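PDB 2J3V: C2 toxin component I from Clostridium botulinum, which acts as the enzymatic component of a binary toxin, an ADP-ribosyltransferase that modifies actin inside target cells. Local coordinates for residues Phe306-Asp311 with Ser361-Arg366. The protein carries 1 engineered substitution. Sequence-based numbering, arbitrary orientation.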
ATOM      1  N   PHE A 306     -17.893   8.602  -4.080  1.00 24.15           N
ATOM      2  CA  PHE A 306     -17.827   9.247  -2.774  1.00 24.77           C
ATOM      3  C   PHE A 306     -18.872  10.325  -2.549  1.00 25.63           C
ATOM      4  O   PHE A 306     -18.784  11.106  -1.596  1.00 26.12           O
ATOM      5  CB  PHE A 306     -16.413   9.795  -2.548  1.00 24.20           C
ATOM      6  CG  PHE A 306     -15.378   8.763  -2.778  1.00 25.08           C
ATOM      7  CD1 PHE A 306     -15.142   7.762  -1.803  1.00 24.95           C
ATOM      8  CD2 PHE A 306     -14.709   8.696  -3.986  1.00 21.62           C
ATOM      9  CE1 PHE A 306     -14.218   6.742  -2.035  1.00 22.74           C
ATOM     10  CE2 PHE A 306     -13.786   7.679  -4.231  1.00 23.29           C
ATOM     11  CZ  PHE A 306     -13.533   6.705  -3.265  1.00 24.38           C
ATOM     12  N   ASP A 307     -19.858  10.362  -3.458  1.00 27.73           N
ATOM     13  CA  ASP A 307     -20.807  11.453  -3.566  1.00 27.64           C
ATOM     14  C   ASP A 307     -20.107  12.823  -3.614  1.00 26.47           C
ATOM     15  O   ASP A 307     -20.483  13.770  -2.908  1.00 24.88           O
ATOM     16  CB  ASP A 307     -21.824  11.381  -2.405  1.00 28.82           C
ATOM     17  CG  ASP A 307     -23.089  12.180  -2.706  1.00 32.14           C
ATOM     18  OD1 ASP A 307     -23.316  12.490  -3.886  1.00 35.01           O
ATOM     19  OD2 ASP A 307     -23.859  12.626  -1.826  1.00 37.46           O
ATOM     20  N   LEU A 308     -19.058  12.896  -4.412  1.00 24.78           N
ATOM     21  CA  LEU A 308     -18.353  14.156  -4.663  1.00 25.49           C
ATOM     22  C   LEU A 308     -18.433  14.486  -6.132  1.00 24.73           C
ATOM     23  O   LEU A 308     -18.699  13.601  -6.948  1.00 25.28           O
ATOM     24  CB  LEU A 308     -16.881  14.069  -4.253  1.00 24.15           C
ATOM     25  CG  LEU A 308     -16.573  13.861  -2.777  1.00 26.16           C
ATOM     26  CD1 LEU A 308     -15.039  13.574  -2.606  1.00 25.77           C
ATOM     27  CD2 LEU A 308     -17.023  15.086  -1.944  1.00 24.16           C
ATOM     28  N   PRO A 309     -18.180  15.733  -6.501  1.00 25.48           N
ATOM     29  CA  PRO A 309     -18.124  16.061  -7.934  1.00 26.34           C
ATOM     30  C   PRO A 309     -17.114  15.121  -8.606  1.00 26.67           C
ATOM     31  O   PRO A 309     -16.110  14.742  -7.940  1.00 26.95           O
ATOM     32  CB  PRO A 309     -17.633  17.531  -7.980  1.00 25.11           C
ATOM     33  CG  PRO A 309     -17.864  18.076  -6.645  1.00 26.31           C
ATOM     34  CD  PRO A 309     -17.914  16.906  -5.644  1.00 26.25           C
ATOM     35  N   SER A 310     -17.375  14.724  -9.855  1.00 26.36           N
ATOM     36  CA  SER A 310     -16.434  13.892 -10.619  1.00 26.37           C
ATOM     37  C   SER A 310     -15.019  14.434 -10.620  1.00 26.38           C
ATOM     38  O   SER A 310     -14.054  13.665 -10.426  1.00 25.92           O
ATOM     39  CB  SER A 310     -16.898  13.759 -12.066  1.00 27.30           C
ATOM     40  OG  SER A 310     -17.049  15.057 -12.618  1.00 28.67           O
ATOM     41  N   ASP A 311     -14.907  15.755 -10.805  1.00 25.86           N
ATOM     42  CA  ASP A 311     -13.621  16.456 -10.878  1.00 25.91           C
ATOM     43  C   ASP A 311     -13.147  17.090  -9.559  1.00 24.28           C
ATOM     44  O   ASP A 311     -12.285  18.004  -9.528  1.00 21.29           O
ATOM     45  CB  ASP A 311     -13.639  17.472 -12.035  1.00 27.14           C
ATOM     46  CG  ASP A 311     -14.847  18.458 -11.972  1.00 33.72           C
ATOM     47  OD1 ASP A 311     -16.001  18.074 -11.574  1.00 35.73           O
ATOM     48  OD2 ASP A 311     -14.711  19.660 -12.346  1.00 37.03           O
ATOM     49  N   SER A 361      -7.582   9.764 -12.721  1.00 25.45           N
ATOM     50  CA  SER A 361      -8.579   9.355 -11.725  1.00 25.19           C
ATOM     51  C   SER A 361      -7.878   9.257 -10.364  1.00 25.74           C
ATOM     52  O   SER A 361      -7.034   8.374 -10.161  1.00 25.72           O
ATOM     53  CB  SER A 361      -9.184   8.033 -12.121  1.00 25.43           C
ATOM     54  OG  SER A 361      -9.926   8.162 -13.324  1.00 24.37           O
ATOM     55  N   ARG A 362      -8.217  10.134  -9.416  1.00 25.51           N
ATOM     56  CA  ARG A 362      -7.338  10.288  -8.262  1.00 26.20           C
ATOM     57  C   ARG A 362      -7.686   9.479  -7.009  1.00 25.07           C
ATOM     58  O   ARG A 362      -6.979   9.557  -6.008  1.00 24.23           O
ATOM     59  CB  ARG A 362      -7.099  11.743  -7.950  1.00 26.89           C
ATOM     60  CG  ARG A 362      -8.206  12.424  -7.441  1.00 29.33           C
ATOM     61  CD  ARG A 362      -8.012  13.921  -7.602  1.00 31.38           C
ATOM     62  NE  ARG A 362      -8.590  14.349  -8.846  1.00 35.77           N
ATOM     63  CZ  ARG A 362      -8.353  15.502  -9.415  1.00 32.61           C
ATOM     64  NH1 ARG A 362      -7.549  16.343  -8.846  1.00 32.58           N
ATOM     65  NH2 ARG A 362      -8.932  15.795 -10.550  1.00 30.38           N
ATOM     66  N   PHE A 363      -8.746   8.690  -7.099  1.00 23.14           N
ATOM     67  CA  PHE A 363      -9.142   7.849  -6.005  1.00 23.60           C
ATOM     68  C   PHE A 363      -8.713   6.386  -6.332  1.00 22.06           C
ATOM     69  O   PHE A 363      -9.359   5.658  -7.110  1.00 19.76           O
ATOM     70  CB  PHE A 363     -10.629   8.007  -5.712  1.00 23.63           C
ATOM     71  CG  PHE A 363     -11.017   9.411  -5.336  1.00 24.81           C
ATOM     72  CD1 PHE A 363     -11.365  10.352  -6.323  1.00 24.43           C
ATOM     73  CD2 PHE A 363     -11.091   9.788  -3.997  1.00 25.21           C
ATOM     74  CE1 PHE A 363     -11.732  11.630  -5.984  1.00 25.61           C
ATOM     75  CE2 PHE A 363     -11.472  11.078  -3.645  1.00 26.77           C
ATOM     76  CZ  PHE A 363     -11.777  12.017  -4.644  1.00 26.70           C
ATOM     77  N   ILE A 364      -7.572   6.011  -5.765  1.00 20.54           N
ATOM     78  CA  ILE A 364      -6.965   4.727  -6.104  1.00 21.00           C
ATOM     79  C   ILE A 364      -7.359   3.663  -5.089  1.00 20.33           C
ATOM     80  O   ILE A 364      -6.775   3.612  -4.037  1.00 21.36           O
ATOM     81  CB  ILE A 364      -5.403   4.831  -6.137  1.00 20.28           C
ATOM     82  CG1 ILE A 364      -4.928   6.065  -6.946  1.00 19.92           C
ATOM     83  CG2 ILE A 364      -4.802   3.582  -6.751  1.00 20.35           C
ATOM     84  CD1 ILE A 364      -3.505   6.594  -6.526  1.00 20.95           C
ATOM     85  N   PHE A 365      -8.317   2.806  -5.420  1.00 21.01           N
ATOM     86  CA  PHE A 365      -8.577   1.579  -4.622  1.00 20.94           C
ATOM     87  C   PHE A 365      -7.508   0.512  -4.778  1.00 21.20           C
ATOM     88  O   PHE A 365      -7.269  -0.007  -5.874  1.00 20.67           O
ATOM     89  CB  PHE A 365      -9.950   0.987  -4.901  1.00 21.04           C
ATOM     90  CG  PHE A 365     -11.078   1.778  -4.284  1.00 23.65           C
ATOM     91  CD1 PHE A 365     -11.429   1.606  -2.975  1.00 25.83           C
ATOM     92  CD2 PHE A 365     -11.828   2.658  -5.054  1.00 28.60           C
ATOM     93  CE1 PHE A 365     -12.470   2.331  -2.409  1.00 27.57           C
ATOM     94  CE2 PHE A 365     -12.850   3.404  -4.485  1.00 30.95           C
ATOM     95  CZ  PHE A 365     -13.173   3.231  -3.154  1.00 28.90           C
ATOM     96  N   ARG A 366      -6.827   0.259  -3.650  1.00 20.68           N
ATOM     97  CA  ARG A 366      -5.816  -0.754  -3.479  1.00 19.31           C
ATOM     98  C   ARG A 366      -6.554  -1.903  -2.761  1.00 19.25           C
ATOM     99  O   ARG A 366      -6.677  -1.898  -1.547  1.00 17.33           O
ATOM    100  CB  ARG A 366      -4.675  -0.176  -2.604  1.00 18.74           C
ATOM    101  CG  ARG A 366      -3.507  -1.144  -2.476  1.00 19.01           C
ATOM    102  CD  ARG A 366      -2.186  -0.549  -2.086  1.00 20.15           C
ATOM    103  NE  ARG A 366      -1.180  -1.597  -1.834  1.00 21.08           N
ATOM    104  CZ  ARG A 366      -0.874  -2.104  -0.623  1.00 23.17           C
ATOM    105  NH1 ARG A 366      -1.453  -1.676   0.481  1.00 21.64           N
ATOM    106  NH2 ARG A 366       0.073  -3.011  -0.514  1.00 24.16           N
TER
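The ring of Phe306 touches those of both Phe363 and Phe365, forming an aromatic cluster where the loop after strand 295-301 meets strand 363-369, in the C-terminal ADP-ribosyltransferase-like half of the chain. The side chains of Phe306 and Phe363 run past each other from opposing ends, their rings obliquely set with centroids 4.7 Å apart and planes at 32°. Phe306 CD2 stands over one face of the Phe363 ring, displaced toward the rim, while Phe306 CE2 comes to 3.4 Å from Phe363 CD2. Against Phe365 the two rings meet rim to rim, Phe306 CZ 3.5 Å from Phe365 CZ, with planes only 13° apart. The Phe306 ring also makes edge-to-face contacts with Phe332 and Trp336, so helix 326-336 adds to this buried apolar patch. Two residues on, Leu308 crosses Phe363 at about a right angle, and its methyl CD1 lies 4.1 Å from Phe363 CZ. At Asp311, at the edge of the contact, the meeting is polar and loose. The Arg362 chain bends at chi3 (92°) and brings its guanidinium toward the loop, where NH2 stops 4.1 Å from the backbone O of Asp311, too far for a hydrogen bond.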